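Small nuclear ribonucleoprotein homolog (Pyrobaculum aerophilum, PDB 1M5Q) probably binds RNA as an archaeal Sm-like protein, assembling into a 14-mer whose subunits carry an added C-terminal domain. Local coordinates at residues H[71-85]-H[88-100]. Residues are numbered along the deposited sequence; the frame is centred on the assembly and turned at random.
Sequences MREFAKQAEKIFPGM and YIEETNVVLIGDK. With ACY (acetic acid), chain B.
One hydrogen bond joins the two segments: G98 N donates to M85 O at 2.7 Å, nearly straight at 167°, and the same carbonyl receives a CA-H...O contact from I97. M85 closes a type II turn after helix 71-81, where G84 N is satisfied by E79 OE2, met from above the carboxylate plane. At the other end Y88 lies across R72, whose CG sits over the ring centre, 3.7 Å from the centroid, a CH-pi contact. Y88 OH donates to N93 OD1 (2.8 Å) in the carbonyl plane on a lone pair, helping to orient the amide that M71 CB and CG pack against. With the R72 chain bent at chi3 (-123°), NH1 comes within 3.6 Å of E90 OE1, a long salt bridge. A phenylalanine at Y88 would probably keep the ring under R72 but leave N93 OD1 without this donor and its amide freer to turn. Between these ends A75 CB meets V95 CG2 at 3.7 Å; beside the M85 turn I97 CG2 lies over one face of F82. Helix 71-81, at 17° to strand 94-97, thus owes its hold on the C-terminal domain's small sheet mainly to apolar contacts, with polar pairs at both ends.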
# COMPACT_ATOMS: atom_id res chain seq x y z
N MSE H 71 -29.97 -33.23 -10.46
CA MSE H 71 -30.35 -34.22 -9.48
C MSE H 71 -31.45 -35.18 -9.93
O MSE H 71 -31.49 -36.31 -9.45
CB MSE H 71 -30.74 -33.56 -8.15
CG MSE H 71 -29.58 -32.80 -7.54
SE MSE H 71 -27.97 -33.86 -7.41
CE MSE H 71 -28.49 -34.90 -5.90
N ARG H 72 -32.33 -34.72 -10.81
CA ARG H 72 -33.40 -35.58 -11.32
C ARG H 72 -32.74 -36.65 -12.16
O ARG H 72 -33.11 -37.79 -12.09
CB ARG H 72 -34.42 -34.79 -12.17
CG ARG H 72 -35.43 -34.01 -11.35
CD ARG H 72 -36.60 -33.56 -12.23
NE ARG H 72 -36.77 -32.11 -12.21
CZ ARG H 72 -37.59 -31.48 -11.38
NH1 ARG H 72 -38.32 -32.19 -10.52
NH2 ARG H 72 -37.65 -30.16 -11.38
N GLU H 73 -31.74 -36.28 -12.95
CA GLU H 73 -31.05 -37.28 -13.75
C GLU H 73 -30.28 -38.22 -12.79
O GLU H 73 -30.25 -39.43 -12.97
CB GLU H 73 -30.10 -36.61 -14.72
CG GLU H 73 -29.31 -37.60 -15.56
CD GLU H 73 -30.21 -38.42 -16.51
OE1 GLU H 73 -31.11 -37.83 -17.17
OE2 GLU H 73 -30.01 -39.64 -16.61
N PHE H 74 -29.65 -37.66 -11.74
CA PHE H 74 -28.96 -38.49 -10.77
C PHE H 74 -29.93 -39.53 -10.17
O PHE H 74 -29.57 -40.68 -9.96
CB PHE H 74 -28.39 -37.64 -9.60
CG PHE H 74 -27.61 -38.47 -8.55
CD1 PHE H 74 -26.27 -38.72 -8.70
CD2 PHE H 74 -28.26 -38.99 -7.43
CE1 PHE H 74 -25.54 -39.49 -7.76
CE2 PHE H 74 -27.55 -39.76 -6.47
CZ PHE H 74 -26.17 -40.00 -6.65
N ALA H 75 -31.13 -39.09 -9.83
CA ALA H 75 -32.12 -39.97 -9.23
C ALA H 75 -32.48 -41.08 -10.25
O ALA H 75 -32.53 -42.27 -9.91
CB ALA H 75 -33.33 -39.17 -8.84
N LYS H 76 -32.67 -40.68 -11.50
CA LYS H 76 -32.97 -41.63 -12.55
C LYS H 76 -31.90 -42.71 -12.60
O LYS H 76 -32.18 -43.90 -12.58
CB LYS H 76 -33.05 -40.90 -13.90
CG LYS H 76 -33.41 -41.78 -15.11
CD LYS H 76 -33.60 -40.94 -16.37
CE LYS H 76 -33.97 -41.79 -17.59
NZ LYS H 76 -34.21 -40.94 -18.79
N GLN H 77 -30.65 -42.31 -12.65
CA GLN H 77 -29.60 -43.30 -12.74
C GLN H 77 -29.42 -44.07 -11.43
O GLN H 77 -29.06 -45.26 -11.43
CB GLN H 77 -28.30 -42.61 -13.17
CG GLN H 77 -28.33 -42.14 -14.63
CD GLN H 77 -26.96 -41.71 -15.13
OE1 GLN H 77 -25.92 -42.17 -14.62
NE2 GLN H 77 -26.94 -40.83 -16.14
N ALA H 78 -29.68 -43.43 -10.31
CA ALA H 78 -29.55 -44.16 -9.06
C ALA H 78 -30.64 -45.26 -8.96
O ALA H 78 -30.46 -46.25 -8.27
CB ALA H 78 -29.65 -43.23 -7.89
N GLU H 79 -31.77 -45.08 -9.65
CA GLU H 79 -32.87 -46.04 -9.62
C GLU H 79 -32.50 -47.36 -10.30
O GLU H 79 -33.09 -48.38 -10.00
CB GLU H 79 -34.12 -45.44 -10.27
CG GLU H 79 -35.35 -46.37 -10.40
CD GLU H 79 -36.06 -46.62 -9.07
OE1 GLU H 79 -36.17 -45.65 -8.28
OE2 GLU H 79 -36.50 -47.77 -8.83
N LYS H 80 -31.50 -47.35 -11.19
CA LYS H 80 -31.07 -48.58 -11.88
C LYS H 80 -30.11 -49.38 -11.01
O LYS H 80 -29.84 -50.55 -11.25
CB LYS H 80 -30.34 -48.24 -13.19
CG LYS H 80 -31.21 -47.38 -14.09
CD LYS H 80 -30.50 -46.94 -15.36
CE LYS H 80 -31.23 -45.73 -15.94
NZ LYS H 80 -32.73 -45.85 -15.74
N ILE H 81 -29.58 -48.73 -9.99
CA ILE H 81 -28.62 -49.35 -9.13
C ILE H 81 -29.26 -49.74 -7.82
O ILE H 81 -28.88 -50.73 -7.23
CB ILE H 81 -27.46 -48.35 -8.85
CG1 ILE H 81 -26.83 -47.97 -10.17
CG2 ILE H 81 -26.44 -48.93 -7.89
CD1 ILE H 81 -25.73 -46.97 -10.03
N PHE H 82 -30.22 -48.93 -7.35
CA PHE H 82 -30.89 -49.17 -6.06
C PHE H 82 -32.40 -49.19 -6.35
O PHE H 82 -33.16 -48.30 -5.92
CB PHE H 82 -30.56 -48.01 -5.07
CG PHE H 82 -29.07 -47.73 -4.90
CD1 PHE H 82 -28.50 -46.59 -5.47
CD2 PHE H 82 -28.27 -48.57 -4.11
CE1 PHE H 82 -27.15 -46.26 -5.25
CE2 PHE H 82 -26.91 -48.26 -3.87
CZ PHE H 82 -26.36 -47.10 -4.45
N PRO H 83 -32.85 -50.17 -7.14
CA PRO H 83 -34.27 -50.32 -7.50
C PRO H 83 -35.21 -50.10 -6.32
O PRO H 83 -35.05 -50.72 -5.26
CB PRO H 83 -34.35 -51.76 -8.01
CG PRO H 83 -33.05 -52.00 -8.55
CD PRO H 83 -32.05 -51.29 -7.66
N GLY H 84 -36.21 -49.25 -6.53
CA GLY H 84 -37.20 -48.92 -5.53
C GLY H 84 -36.73 -48.23 -4.25
O GLY H 84 -37.55 -48.04 -3.35
N MSE H 85 -35.46 -47.84 -4.15
CA MSE H 85 -35.00 -47.19 -2.92
C MSE H 85 -34.75 -45.68 -3.07
O MSE H 85 -34.37 -44.99 -2.09
CB MSE H 85 -33.69 -47.82 -2.43
CG MSE H 85 -33.70 -49.29 -2.14
SE MSE H 85 -31.88 -49.88 -1.99
CE MSE H 85 -31.18 -48.85 -0.46
N TYR H 88 -36.74 -38.63 -5.36
CA TYR H 88 -36.21 -37.33 -5.68
C TYR H 88 -37.14 -36.41 -4.87
O TYR H 88 -38.34 -36.62 -4.84
CB TYR H 88 -36.33 -37.01 -7.18
CG TYR H 88 -36.08 -35.54 -7.46
CD1 TYR H 88 -34.79 -34.98 -7.33
CD2 TYR H 88 -37.14 -34.68 -7.80
CE1 TYR H 88 -34.56 -33.60 -7.53
CE2 TYR H 88 -36.92 -33.31 -8.00
CZ TYR H 88 -35.64 -32.77 -7.86
OH TYR H 88 -35.43 -31.42 -8.06
N ILE H 89 -36.56 -35.43 -4.18
CA ILE H 89 -37.35 -34.52 -3.37
C ILE H 89 -37.19 -33.11 -3.88
O ILE H 89 -36.21 -32.41 -3.56
CB ILE H 89 -36.92 -34.62 -1.90
CG1 ILE H 89 -37.23 -36.03 -1.41
CG2 ILE H 89 -37.65 -33.56 -1.07
CD1 ILE H 89 -37.04 -36.18 -0.00
N GLU H 90 -38.18 -32.71 -4.68
CA GLU H 90 -38.26 -31.41 -5.32
C GLU H 90 -38.15 -30.23 -4.32
O GLU H 90 -37.61 -29.18 -4.65
CB GLU H 90 -39.58 -31.32 -6.10
CG GLU H 90 -39.52 -30.34 -7.28
CD GLU H 90 -40.80 -30.28 -8.09
OE1 GLU H 90 -41.24 -31.35 -8.60
OE2 GLU H 90 -41.36 -29.16 -8.23
N GLU H 91 -38.66 -30.42 -3.11
CA GLU H 91 -38.64 -29.40 -2.08
C GLU H 91 -37.23 -28.76 -1.92
O GLU H 91 -37.11 -27.55 -1.86
CB GLU H 91 -39.11 -30.01 -0.74
CG GLU H 91 -39.82 -29.03 0.15
CD GLU H 91 -40.10 -29.54 1.56
OE1 GLU H 91 -40.40 -30.75 1.74
OE2 GLU H 91 -40.04 -28.71 2.49
N THR H 92 -36.17 -29.58 -1.88
CA THR H 92 -34.78 -29.07 -1.72
C THR H 92 -33.83 -29.53 -2.83
O THR H 92 -32.62 -29.24 -2.77
CB THR H 92 -34.18 -29.51 -0.37
OG1 THR H 92 -34.55 -30.89 -0.14
CG2 THR H 92 -34.69 -28.61 0.77
N ASN H 93 -34.38 -30.23 -3.82
CA ASN H 93 -33.60 -30.72 -4.96
C ASN H 93 -32.58 -31.73 -4.46
O ASN H 93 -31.44 -31.71 -4.92
CB ASN H 93 -32.89 -29.56 -5.65
CG ASN H 93 -32.18 -29.98 -6.95
OD1 ASN H 93 -32.73 -30.74 -7.75
ND2 ASN H 93 -30.95 -29.45 -7.18
N VAL H 94 -33.01 -32.60 -3.56
CA VAL H 94 -32.16 -33.62 -2.95
C VAL H 94 -32.71 -35.02 -3.31
O VAL H 94 -33.92 -35.19 -3.62
CB VAL H 94 -32.15 -33.40 -1.39
CG1 VAL H 94 -31.61 -34.63 -0.62
CG2 VAL H 94 -31.29 -32.16 -1.07
N VAL H 95 -31.82 -36.00 -3.31
CA VAL H 95 -32.22 -37.36 -3.64
C VAL H 95 -31.97 -38.25 -2.43
O VAL H 95 -30.85 -38.26 -1.89
CB VAL H 95 -31.41 -37.91 -4.87
CG1 VAL H 95 -31.72 -39.45 -5.07
CG2 VAL H 95 -31.83 -37.18 -6.14
N LEU H 96 -33.00 -38.96 -1.98
CA LEU H 96 -32.84 -39.89 -0.84
C LEU H 96 -32.71 -41.33 -1.38
O LEU H 96 -33.40 -41.71 -2.33
CB LEU H 96 -34.04 -39.79 0.12
CG LEU H 96 -34.31 -38.38 0.68
CD1 LEU H 96 -35.64 -38.38 1.42
CD2 LEU H 96 -33.19 -37.92 1.60
N ILE H 97 -31.82 -42.14 -0.80
CA ILE H 97 -31.61 -43.52 -1.25
C ILE H 97 -31.77 -44.36 0.01
O ILE H 97 -30.93 -44.31 0.93
CB ILE H 97 -30.20 -43.68 -1.88
CG1 ILE H 97 -30.10 -42.75 -3.11
CG2 ILE H 97 -29.95 -45.14 -2.27
CD1 ILE H 97 -28.74 -42.71 -3.77
N GLY H 98 -32.85 -45.12 0.09
CA GLY H 98 -33.07 -45.88 1.33
C GLY H 98 -33.32 -44.87 2.45
O GLY H 98 -33.70 -43.73 2.19
N ASP H 99 -33.08 -45.24 3.69
CA ASP H 99 -33.37 -44.27 4.73
C ASP H 99 -32.17 -43.74 5.49
O ASP H 99 -32.33 -43.08 6.53
CB ASP H 99 -34.43 -44.85 5.69
CG ASP H 99 -33.85 -45.84 6.68
OD1 ASP H 99 -32.97 -46.65 6.28
OD2 ASP H 99 -34.30 -45.82 7.86
N LYS H 100 -30.98 -44.00 4.99
CA LYS H 100 -29.78 -43.47 5.63
C LYS H 100 -28.79 -42.82 4.65
O LYS H 100 -27.68 -42.52 5.03
CB LYS H 100 -29.05 -44.56 6.41
CG LYS H 100 -29.89 -45.17 7.52
CD LYS H 100 -29.02 -46.01 8.45
CE LYS H 100 -28.20 -45.16 9.42
NZ LYS H 100 -29.02 -44.52 10.51
C ACY B . -33.77 -33.23 2.26
O ACY B . -33.30 -32.10 1.77
OXT ACY B . -33.40 -33.84 3.37
CH3 ACY B . -34.86 -33.82 1.41